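Local coordinates for protein SorB (Sorangium cellulosum, PDB 6B2V) that is the pyran synthase domain of module nine of the sorangicin assembly line and probably closes a pyran ring in the growing polyketide chain, at residues I85-W90 against R127-F132; L68-A73 against L103-S108; A190-P195 against A249-R254; L176-L181 against G210-V215. All blocks are in the same frame, centred on the assembly; numbering follows the deposited sequence.

Contact 1 (I85-W90 against R127-F132); sequences IRNALW and RGLLVF
R127 and L89 meet on the face of an antiparallel strand pair that also carries R86 and L129, the arginine laid over the leucine. From its CB, R127 sends CG between its backbone N and carbonyl carbon (chi1 78°), a turn that brings R127 CG to 4.1 Å from L89 CB. CD passes L89 CD2, and R127 NE then lies 3.6 Å from L89 CD2. The tip ends flat: L89 CD2 sits over the centre of the guanidinium, 3.5 Å above its plane. Arginine suits this place because its face packs on a methyl while its edge remains polar; NE gives its hydrogen to a water that also donates to N87 O. Backbone bonds pair L89 with R127 and R86 with L129, R86 N reaching L129 O at 2.9 Å. Between these pairs the register slips by one at a beta bulge. N87 takes the left-handed conformation there, which asparagine tolerates well, and G128 CA makes a CA-H...O contact with N87 O at 3.5 Å. On the opposite face I85 CG1 packs against L130 CD2. That apolar face turns to the helix of the predicted N-terminal hotdog fold, 64-77, I85 resting on L68 and L130 on A75, while strands 232-241 and 113-120 flank the pair.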
# COMPACT_ATOMS: atom_id res chain seq x y z
N ILE A 85 5.80 8.06 -4.09
CA ILE A 85 5.18 7.57 -5.30
C ILE A 85 3.95 8.40 -5.62
O ILE A 85 3.25 8.75 -4.80
CB ILE A 85 4.84 6.07 -5.19
CG1 ILE A 85 6.11 5.25 -5.33
CG2 ILE A 85 3.88 5.59 -6.27
CD1 ILE A 85 5.97 3.79 -4.99
N ARG A 86 3.78 8.73 -6.89
CA ARG A 86 2.62 9.48 -7.32
C ARG A 86 1.91 8.74 -8.46
O ARG A 86 2.50 8.00 -9.16
CB ARG A 86 2.98 10.90 -7.82
CG ARG A 86 3.21 11.89 -6.71
CD ARG A 86 3.58 13.28 -7.16
NE ARG A 86 2.57 13.77 -8.02
CZ ARG A 86 2.77 14.05 -9.28
NH1 ARG A 86 3.96 13.92 -9.80
NH2 ARG A 86 1.77 14.45 -10.02
N ASN A 87 0.62 8.96 -8.54
CA ASN A 87 -0.15 8.41 -9.64
C ASN A 87 -0.01 6.93 -9.86
O ASN A 87 0.18 6.49 -10.94
CB ASN A 87 0.17 9.19 -10.91
CG ASN A 87 -0.16 10.63 -10.80
OD1 ASN A 87 -1.02 11.03 -10.10
ND2 ASN A 87 0.51 11.41 -11.57
N ALA A 88 -0.14 6.17 -8.80
CA ALA A 88 -0.10 4.75 -8.88
C ALA A 88 -1.43 4.21 -9.40
O ALA A 88 -2.44 4.75 -9.12
CB ALA A 88 0.21 4.15 -7.52
N LEU A 89 -1.31 3.18 -10.22
CA LEU A 89 -2.41 2.50 -10.82
C LEU A 89 -2.17 1.02 -10.76
O LEU A 89 -1.11 0.58 -10.91
CB LEU A 89 -2.57 2.93 -12.29
CG LEU A 89 -3.54 2.19 -13.21
CD1 LEU A 89 -4.95 2.52 -12.80
CD2 LEU A 89 -3.26 2.63 -14.64
N TRP A 90 -3.23 0.29 -10.50
CA TRP A 90 -3.15 -1.14 -10.48
C TRP A 90 -4.08 -1.68 -11.58
O TRP A 90 -5.20 -1.32 -11.65
CB TRP A 90 -3.51 -1.70 -9.12
CG TRP A 90 -2.49 -1.40 -8.05
CD1 TRP A 90 -1.44 -2.15 -7.72
CD2 TRP A 90 -2.46 -0.27 -7.20
NE1 TRP A 90 -0.73 -1.55 -6.71
CE2 TRP A 90 -1.35 -0.39 -6.40
CE3 TRP A 90 -3.25 0.86 -7.08
CZ2 TRP A 90 -1.04 0.55 -5.47
CZ3 TRP A 90 -2.96 1.76 -6.19
CH2 TRP A 90 -1.86 1.60 -5.35
N ARG A 127 1.62 0.45 -12.42
CA ARG A 127 2.43 1.53 -12.90
C ARG A 127 2.29 2.74 -12.01
O ARG A 127 1.43 2.86 -11.23
CB ARG A 127 2.09 1.90 -14.33
CG ARG A 127 0.85 2.72 -14.45
CD ARG A 127 0.59 3.15 -15.85
NE ARG A 127 -0.26 4.31 -15.86
CZ ARG A 127 -1.14 4.53 -16.81
NH1 ARG A 127 -1.24 3.63 -17.77
NH2 ARG A 127 -1.90 5.59 -16.78
N GLY A 128 3.23 3.63 -12.15
CA GLY A 128 3.21 4.84 -11.40
C GLY A 128 4.47 5.66 -11.58
O GLY A 128 5.24 5.37 -12.42
N LEU A 129 4.62 6.64 -10.70
CA LEU A 129 5.76 7.53 -10.75
C LEU A 129 6.54 7.52 -9.45
O LEU A 129 5.99 7.70 -8.45
CB LEU A 129 5.30 8.96 -10.95
CG LEU A 129 4.55 9.34 -12.20
CD1 LEU A 129 4.01 10.75 -12.08
CD2 LEU A 129 5.44 9.25 -13.42
N LEU A 130 7.83 7.30 -9.52
CA LEU A 130 8.69 7.38 -8.37
C LEU A 130 9.24 8.80 -8.30
O LEU A 130 9.83 9.24 -9.23
CB LEU A 130 9.81 6.36 -8.49
CG LEU A 130 9.44 4.91 -8.32
CD1 LEU A 130 10.26 4.03 -9.20
CD2 LEU A 130 9.63 4.42 -6.90
N VAL A 131 9.01 9.46 -7.18
CA VAL A 131 9.41 10.82 -6.97
C VAL A 131 10.71 10.87 -6.18
O VAL A 131 10.79 10.34 -5.11
CB VAL A 131 8.36 11.55 -6.14
CG1 VAL A 131 8.73 12.99 -5.93
CG2 VAL A 131 6.98 11.41 -6.79
N PHE A 132 11.68 11.51 -6.78
CA PHE A 132 12.98 11.63 -6.24
C PHE A 132 13.01 12.65 -5.14
O PHE A 132 12.21 13.50 -5.05
CB PHE A 132 13.95 12.08 -7.33
CG PHE A 132 14.40 11.00 -8.28
CD1 PHE A 132 13.92 9.74 -8.21
CD2 PHE A 132 15.32 11.29 -9.26
CE1 PHE A 132 14.35 8.78 -9.08
CE2 PHE A 132 15.77 10.34 -10.12
CZ PHE A 132 15.28 9.08 -10.03
O HOH W 1 -0.46 6.18 -13.65

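Contact 2 (L68-A73 against L103-S108); sequences LEMARA and LRVVLS
M70 reaches from helix 68-73 to strand 103-108 and touches it almost entirely with its last two atoms. M70 SD lies 3.8 Å from L103 CD2. M70 CE goes further, past the leucine branch to the backbone, where it stands 3.7 Å from L103 O and 4.1 Å from V105 CG1. The reach depends on shape: CG is anti to the backbone N (chi1 -176°) and the chain beyond it is fully extended; unbranched methionine thus reaches across segment axes that pass 9.2 Å apart at 54°. The next residue, A71, brings its backbone close; A71 CA is 4.4 Å from V105 CG2, and the small alanine lets the helix come near the valine.

A second shell sets these groups. L103 is backed by F48, F62, L94 and V118, and V105 by F44, while backbone bonds tie L103, V105 and L107 to strand 41-48. This is the helix-on-sheet core of the N-terminal hotdog fold, as predicted from sequence. Farther from the strand, R72 grips E69 side-on within the helix: R72 NH2 meets E69 OE2 at 2.8 Å and R72 NE meets E69 OE1 at 3.2 Å, both oxygens lying in the guanidinium plane but approached from above the carboxylate. E69 is also bonded to H28 and to the backbone N of L204 and L205, and R72 has a second acid in E76.

No hydrogen bond joins helix to strand here. Cohesion comes from dispersion and the exclusion of water, with the soft, polarisable thioether fitted among aliphatic branches, and the charged residues of the helix, E69 and R72, pair with each other away from this strand.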
# COMPACT_ATOMS: atom_id res chain seq x y z
N LEU A 68 4.23 -1.36 -4.79
CA LEU A 68 4.81 -0.11 -4.41
C LEU A 68 6.16 -0.35 -3.80
O LEU A 68 7.07 0.33 -4.07
CB LEU A 68 3.93 0.64 -3.41
CG LEU A 68 2.53 1.02 -3.89
CD1 LEU A 68 1.72 1.68 -2.81
CD2 LEU A 68 2.57 1.91 -5.11
N GLU A 69 6.22 -1.34 -2.94
CA GLU A 69 7.49 -1.70 -2.32
C GLU A 69 8.51 -2.20 -3.37
O GLU A 69 9.64 -1.91 -3.29
CB GLU A 69 7.28 -2.72 -1.18
CG GLU A 69 8.54 -3.33 -0.55
CD GLU A 69 9.35 -2.37 0.30
OE1 GLU A 69 8.90 -1.31 0.61
OE2 GLU A 69 10.44 -2.74 0.64
N MET A 70 8.05 -2.97 -4.33
CA MET A 70 8.92 -3.47 -5.36
C MET A 70 9.50 -2.33 -6.20
O MET A 70 10.67 -2.32 -6.46
CB MET A 70 8.18 -4.48 -6.26
CG MET A 70 9.08 -5.10 -7.31
SD MET A 70 8.08 -6.22 -8.33
CE MET A 70 9.36 -6.97 -9.34
N ALA A 71 8.66 -1.40 -6.59
CA ALA A 71 9.13 -0.29 -7.36
C ALA A 71 10.15 0.55 -6.59
O ALA A 71 11.13 0.91 -7.11
CB ALA A 71 7.98 0.57 -7.78
N ARG A 72 9.87 0.82 -5.33
CA ARG A 72 10.79 1.55 -4.50
C ARG A 72 12.09 0.79 -4.32
O ARG A 72 13.13 1.36 -4.40
CB ARG A 72 10.17 1.80 -3.12
CG ARG A 72 11.02 2.60 -2.12
CD ARG A 72 10.72 2.17 -0.68
NE ARG A 72 11.06 0.81 -0.36
CZ ARG A 72 12.28 0.34 -0.25
NH1 ARG A 72 13.30 1.14 -0.41
NH2 ARG A 72 12.49 -0.90 0.04
N ALA A 73 12.00 -0.50 -4.05
CA ALA A 73 13.19 -1.31 -3.87
C ALA A 73 14.03 -1.33 -5.14
O ALA A 73 15.22 -1.29 -5.07
CB ALA A 73 12.81 -2.68 -3.44
N LEU A 103 8.25 -11.52 -12.32
CA LEU A 103 7.70 -10.18 -12.34
C LEU A 103 8.84 -9.24 -12.66
O LEU A 103 9.88 -9.38 -12.09
CB LEU A 103 7.09 -9.83 -10.99
CG LEU A 103 6.03 -8.78 -10.94
CD1 LEU A 103 4.89 -9.04 -11.86
CD2 LEU A 103 5.52 -8.69 -9.53
N ARG A 104 8.60 -8.32 -13.56
CA ARG A 104 9.60 -7.36 -13.97
C ARG A 104 9.13 -5.95 -13.76
O ARG A 104 8.00 -5.70 -13.90
CB ARG A 104 9.93 -7.57 -15.45
CG ARG A 104 11.03 -6.69 -15.97
CD ARG A 104 11.26 -6.85 -17.46
NE ARG A 104 11.47 -8.22 -17.87
CZ ARG A 104 11.37 -8.60 -19.14
NH1 ARG A 104 11.04 -7.73 -20.06
NH2 ARG A 104 11.57 -9.84 -19.50
N VAL A 105 10.03 -5.08 -13.33
CA VAL A 105 9.71 -3.70 -13.16
C VAL A 105 10.69 -2.90 -13.97
O VAL A 105 11.85 -3.07 -13.82
CB VAL A 105 9.69 -3.29 -11.67
CG1 VAL A 105 10.99 -3.58 -11.00
CG2 VAL A 105 9.35 -1.84 -11.52
N VAL A 106 10.19 -2.03 -14.81
CA VAL A 106 10.99 -1.18 -15.66
C VAL A 106 10.89 0.27 -15.22
O VAL A 106 9.84 0.77 -15.02
CB VAL A 106 10.51 -1.31 -17.12
CG1 VAL A 106 11.30 -0.42 -18.06
CG2 VAL A 106 10.62 -2.72 -17.58
N LEU A 107 12.03 0.93 -15.09
CA LEU A 107 12.10 2.30 -14.69
C LEU A 107 12.55 3.14 -15.86
O LEU A 107 13.48 2.80 -16.47
CB LEU A 107 13.13 2.45 -13.60
CG LEU A 107 12.96 1.58 -12.36
CD1 LEU A 107 14.10 1.85 -11.38
CD2 LEU A 107 11.63 1.90 -11.73
N SER A 108 11.88 4.22 -16.13
CA SER A 108 12.21 5.12 -17.22
C SER A 108 12.22 6.57 -16.75
O SER A 108 11.59 6.92 -15.82
CB SER A 108 11.23 4.95 -18.33
OG SER A 108 9.94 5.24 -17.90

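Contact 3 (A190-P195 against A249-R254); sequences ASLQAP and AYVHAR
A190 and V251 exchange two backbone hydrogen bonds, a complete antiparallel hydrogen-bonded pair. A190 N donates to V251 O at 2.9 Å in a nearly straight line (172°), V251 N returns the bond to A190 O at the same length, and both donors lie in the plane of the carbonyl they use. A190 O has a further, weaker visitor, the CA-H of Y250, with Y250 CA at 3.2 Å. The third bond, L192 N to A249 O, is equally short but less regular: the donor stands 48° out of the carbonyl plane, where A249 and Y250 form a classic beta bulge opposite V273 of the next strand.

S191 and Y250 make the intervening non-hydrogen-bonded pair, so S191 turns its backbone to its other neighbour, bonding with A179 and S180. Its hydroxyl, set between the backbone N and carbonyl carbon (chi1 71°), is hydrogen-bonded to S180 OG. What S191 offers the tyrosine is instead its CB, 3.7 Å from Y250 CE1, an oblique approach to the ring; a small serine fits beside so broad a neighbour. On the reverse face the contacts between the segments are aliphatic. A190 CB packs on V251 CB, and L192 CD1 reaches V251 CG2 at 3.9 Å, with P216 of helix 207-225 touching both A190 and V251. Beta-branched valine suits the extended backbone as well as this core.

The chemistry thus separates backbone from side chains: backbone polarity is spent on neighbouring strands of the predicted C-terminal hotdog fold, leaving side-chain hydrocarbon to pack under its helix, while the serine hydroxyl finds its partner on strand 178-183, the other neighbour of its own strand.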
# COMPACT_ATOMS: atom_id res chain seq x y z
N ALA A 190 -7.70 2.90 13.51
CA ALA A 190 -7.29 1.56 13.89
C ALA A 190 -6.04 1.61 14.74
O ALA A 190 -5.17 2.32 14.44
CB ALA A 190 -6.97 0.72 12.66
N SER A 191 -6.04 0.87 15.83
CA SER A 191 -4.84 0.75 16.62
C SER A 191 -4.06 -0.48 16.12
O SER A 191 -4.64 -1.41 15.66
CB SER A 191 -5.10 0.69 18.09
OG SER A 191 -5.67 -0.52 18.39
N LEU A 192 -2.74 -0.41 16.21
CA LEU A 192 -1.88 -1.46 15.72
C LEU A 192 -1.00 -2.08 16.77
O LEU A 192 -0.61 -1.44 17.66
CB LEU A 192 -0.90 -0.91 14.68
CG LEU A 192 -1.52 -0.21 13.50
CD1 LEU A 192 -0.42 0.30 12.62
CD2 LEU A 192 -2.49 -1.06 12.71
N GLN A 193 -0.76 -3.35 16.60
CA GLN A 193 0.19 -4.09 17.45
C GLN A 193 1.07 -4.92 16.50
O GLN A 193 0.58 -5.63 15.69
CB GLN A 193 -0.53 -4.98 18.40
CG GLN A 193 0.37 -5.72 19.35
CD GLN A 193 -0.42 -6.43 20.42
OE1 GLN A 193 -1.50 -6.00 20.80
NE2 GLN A 193 0.10 -7.57 20.87
N ALA A 194 2.36 -4.80 16.66
CA ALA A 194 3.23 -5.55 15.82
C ALA A 194 3.17 -7.03 16.11
O ALA A 194 3.04 -7.42 17.21
CB ALA A 194 4.65 -5.06 15.92
N PRO A 195 3.38 -7.81 15.08
CA PRO A 195 3.53 -9.25 15.27
C PRO A 195 4.78 -9.51 16.10
O PRO A 195 5.69 -8.72 16.12
CB PRO A 195 3.68 -9.75 13.83
CG PRO A 195 2.90 -8.76 13.02
CD PRO A 195 3.29 -7.46 13.67
N ALA A 249 1.63 2.84 15.16
CA ALA A 249 0.73 2.59 16.24
C ALA A 249 -0.75 2.81 15.90
O ALA A 249 -1.56 2.22 16.54
CB ALA A 249 1.11 3.43 17.44
N TYR A 250 -1.03 3.68 14.94
CA TYR A 250 -2.41 3.94 14.54
C TYR A 250 -2.51 4.17 13.05
O TYR A 250 -1.61 4.63 12.46
CB TYR A 250 -2.99 5.20 15.24
CG TYR A 250 -3.23 5.06 16.70
CD1 TYR A 250 -4.38 4.52 17.12
CD2 TYR A 250 -2.32 5.43 17.63
CE1 TYR A 250 -4.66 4.35 18.42
CE2 TYR A 250 -2.59 5.24 18.99
CZ TYR A 250 -3.77 4.68 19.35
OH TYR A 250 -4.20 4.48 20.66
N VAL A 251 -3.67 3.87 12.48
CA VAL A 251 -3.99 4.13 11.09
C VAL A 251 -5.26 5.01 11.13
O VAL A 251 -6.19 4.66 11.72
CB VAL A 251 -4.25 2.84 10.34
CG1 VAL A 251 -4.74 3.11 8.94
CG2 VAL A 251 -3.00 2.01 10.23
N HIS A 252 -5.19 6.15 10.46
CA HIS A 252 -6.22 7.15 10.38
C HIS A 252 -6.63 7.35 8.94
O HIS A 252 -5.93 7.88 8.21
CB HIS A 252 -5.70 8.47 10.94
CG HIS A 252 -6.71 9.57 10.97
ND1 HIS A 252 -6.41 10.88 10.70
CD2 HIS A 252 -8.04 9.53 11.21
CE1 HIS A 252 -7.51 11.59 10.78
NE2 HIS A 252 -8.51 10.80 11.13
N ALA A 253 -7.84 6.91 8.65
CA ALA A 253 -8.44 6.99 7.34
C ALA A 253 -9.70 7.84 7.33
O ALA A 253 -10.46 7.81 8.22
CB ALA A 253 -8.88 5.59 6.91
N ARG A 254 -10.15 8.30 6.10
CA ARG A 254 -10.97 9.48 6.03
C ARG A 254 -11.19 9.85 4.56
O ARG A 254 -10.45 9.53 3.73
CB ARG A 254 -10.33 10.68 6.79
CG ARG A 254 -9.02 11.15 6.24
CD ARG A 254 -8.38 12.26 7.07
NE ARG A 254 -7.14 12.70 6.46
CZ ARG A 254 -5.99 12.10 6.63
NH1 ARG A 254 -4.92 12.55 5.98
NH2 ARG A 254 -5.93 11.05 7.39

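Contact 4 (L176-L181 against G210-V215); sequences LWIASL and GNSVLV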
# COMPACT_ATOMS: atom_id res chain seq x y z
N LEU A 176 -1.92 -9.39 9.95
CA LEU A 176 -2.03 -7.95 9.99
C LEU A 176 -1.70 -7.41 11.39
O LEU A 176 -1.61 -8.15 12.32
CB LEU A 176 -3.43 -7.52 9.62
CG LEU A 176 -3.94 -7.92 8.25
CD1 LEU A 176 -5.33 -7.42 8.03
CD2 LEU A 176 -2.97 -7.45 7.20
N TRP A 177 -1.51 -6.11 11.47
CA TRP A 177 -1.20 -5.45 12.70
C TRP A 177 -2.43 -4.86 13.41
O TRP A 177 -2.32 -4.37 14.47
CB TRP A 177 -0.23 -4.30 12.44
CG TRP A 177 1.15 -4.64 11.96
CD1 TRP A 177 1.50 -5.58 11.07
CD2 TRP A 177 2.36 -4.00 12.36
NE1 TRP A 177 2.84 -5.59 10.91
CE2 TRP A 177 3.39 -4.59 11.66
CE3 TRP A 177 2.66 -2.97 13.22
CZ2 TRP A 177 4.70 -4.22 11.85
CZ3 TRP A 177 3.95 -2.59 13.39
CH2 TRP A 177 4.94 -3.22 12.71
N ILE A 178 -3.57 -4.93 12.77
CA ILE A 178 -4.75 -4.35 13.38
C ILE A 178 -5.18 -5.01 14.68
O ILE A 178 -5.30 -6.18 14.74
CB ILE A 178 -5.89 -4.35 12.37
CG1 ILE A 178 -5.45 -3.55 11.17
CG2 ILE A 178 -7.13 -3.72 12.96
CD1 ILE A 178 -6.40 -3.66 10.04
N ALA A 179 -5.36 -4.20 15.72
CA ALA A 179 -5.79 -4.69 17.02
C ALA A 179 -7.16 -4.21 17.43
O ALA A 179 -7.80 -4.80 18.21
CB ALA A 179 -4.83 -4.28 18.08
N SER A 180 -7.55 -3.08 16.93
CA SER A 180 -8.86 -2.50 17.18
C SER A 180 -9.24 -1.56 16.04
O SER A 180 -8.42 -1.11 15.35
CB SER A 180 -8.88 -1.68 18.47
OG SER A 180 -8.21 -0.46 18.27
N LEU A 181 -10.53 -1.30 15.88
CA LEU A 181 -11.02 -0.41 14.87
C LEU A 181 -12.28 0.37 15.31
O LEU A 181 -13.20 -0.21 15.68
CB LEU A 181 -11.33 -1.22 13.61
CG LEU A 181 -11.89 -0.48 12.39
CD1 LEU A 181 -10.95 0.60 11.90
CD2 LEU A 181 -12.09 -1.45 11.23
N GLY A 210 1.67 -2.85 5.23
CA GLY A 210 1.00 -2.04 4.25
C GLY A 210 -0.48 -2.31 4.12
O GLY A 210 -1.24 -1.46 4.01
N ASN A 211 -0.82 -3.58 4.13
CA ASN A 211 -2.23 -3.96 4.11
C ASN A 211 -2.96 -3.51 5.37
O ASN A 211 -4.10 -3.21 5.33
CB ASN A 211 -2.38 -5.46 3.96
CG ASN A 211 -2.26 -5.90 2.52
OD1 ASN A 211 -1.85 -6.98 2.26
ND2 ASN A 211 -2.65 -5.06 1.65
N SER A 212 -2.26 -3.48 6.49
CA SER A 212 -2.85 -2.98 7.71
C SER A 212 -3.24 -1.51 7.59
O SER A 212 -4.10 -1.06 8.23
CB SER A 212 -1.91 -3.15 8.89
OG SER A 212 -1.62 -4.49 9.09
N VAL A 213 -2.45 -0.76 6.89
CA VAL A 213 -2.78 0.64 6.64
C VAL A 213 -3.99 0.82 5.70
O VAL A 213 -4.81 1.66 5.87
CB VAL A 213 -1.57 1.41 6.09
CG1 VAL A 213 -1.89 2.86 5.88
CG2 VAL A 213 -0.37 1.28 6.98
N LEU A 214 -4.01 0.02 4.66
CA LEU A 214 -5.09 0.09 3.69
C LEU A 214 -6.45 -0.44 4.12
O LEU A 214 -7.43 0.04 3.70
CB LEU A 214 -4.69 -0.53 2.34
CG LEU A 214 -3.47 0.11 1.63
CD1 LEU A 214 -3.35 -0.36 0.21
CD2 LEU A 214 -3.45 1.61 1.72
N VAL A 215 -6.45 -1.44 4.98
CA VAL A 215 -7.70 -2.08 5.36
C VAL A 215 -8.71 -1.13 5.97
O VAL A 215 -9.85 -1.21 5.65
CB VAL A 215 -7.46 -3.36 6.24
CG1 VAL A 215 -8.67 -3.77 7.07
CG2 VAL A 215 -7.13 -4.50 5.34
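S212 points its side chain from helix 210-215 straight at the backbone of W177. W177 N donates to S212 OG at 2.9 Å, and the N-H...O angle of 177° makes the bond almost perfectly straight. With OG anti to its own carbonyl carbon (chi1 -61°), the hydroxyl can also bond to N208 O, one turn back in the same helix; it therefore accepts from the loop and donates to the helix, a double role for which serine is well suited. Aliphatic atoms close round this bond: L176 CB and W177 CB each lie 3.6 Å from S212 OG, and the indole of W177 stands oblique to it.

In a hotdog fold a sheet wraps about a central helix, and here the chain leading into strand 178-183 lies against helix 207-225 in the predicted C-terminal copy. L176 and I178 both direct their CB toward that helix, with W177 turned aside between them to L192, A194 and P195, while still touching L209 of the helix. L176 angles across N211, L176 CD2 lying 3.8 Å from N211 CB. I178 runs its long branch, CG1 anti to the carbonyl carbon (chi1 -59°), obliquely over V215, and I178 CD1 meets V215 CG1 at 3.7 Å. Leucine and isoleucine suit these places because their branches reach the helix with hydrocarbon alone. I178 CD1 also sits 3.9 Å from S212 O, a buried carbonyl oxygen without a hydrogen-bond partner in the model.

How the contacts relate
The four contacts divide between two predicted hotdog halves. Contacts 1 and 2 come first in the chain and interleave, their centres 10 Å apart; they share the core beneath helix 64-77, where L130 CD1 meets L107 CD2 at 3.6 Å. Contacts 3 and 4 follow, also interleaved, with centres 6 Å apart, joined through adjacent strands 187-192 and 178-183 and under helix 207-225. The pairs lie on opposite sides of the chain's centre, centres 23 to 26 Å apart, yet contact 4 approaches contacts 1 and 2 to about 6 Å between nearest atoms. Strands 82-90 and 232-241 are neighbours and bridge the halves, giving the double-hotdog architecture of dehydratase-like domains.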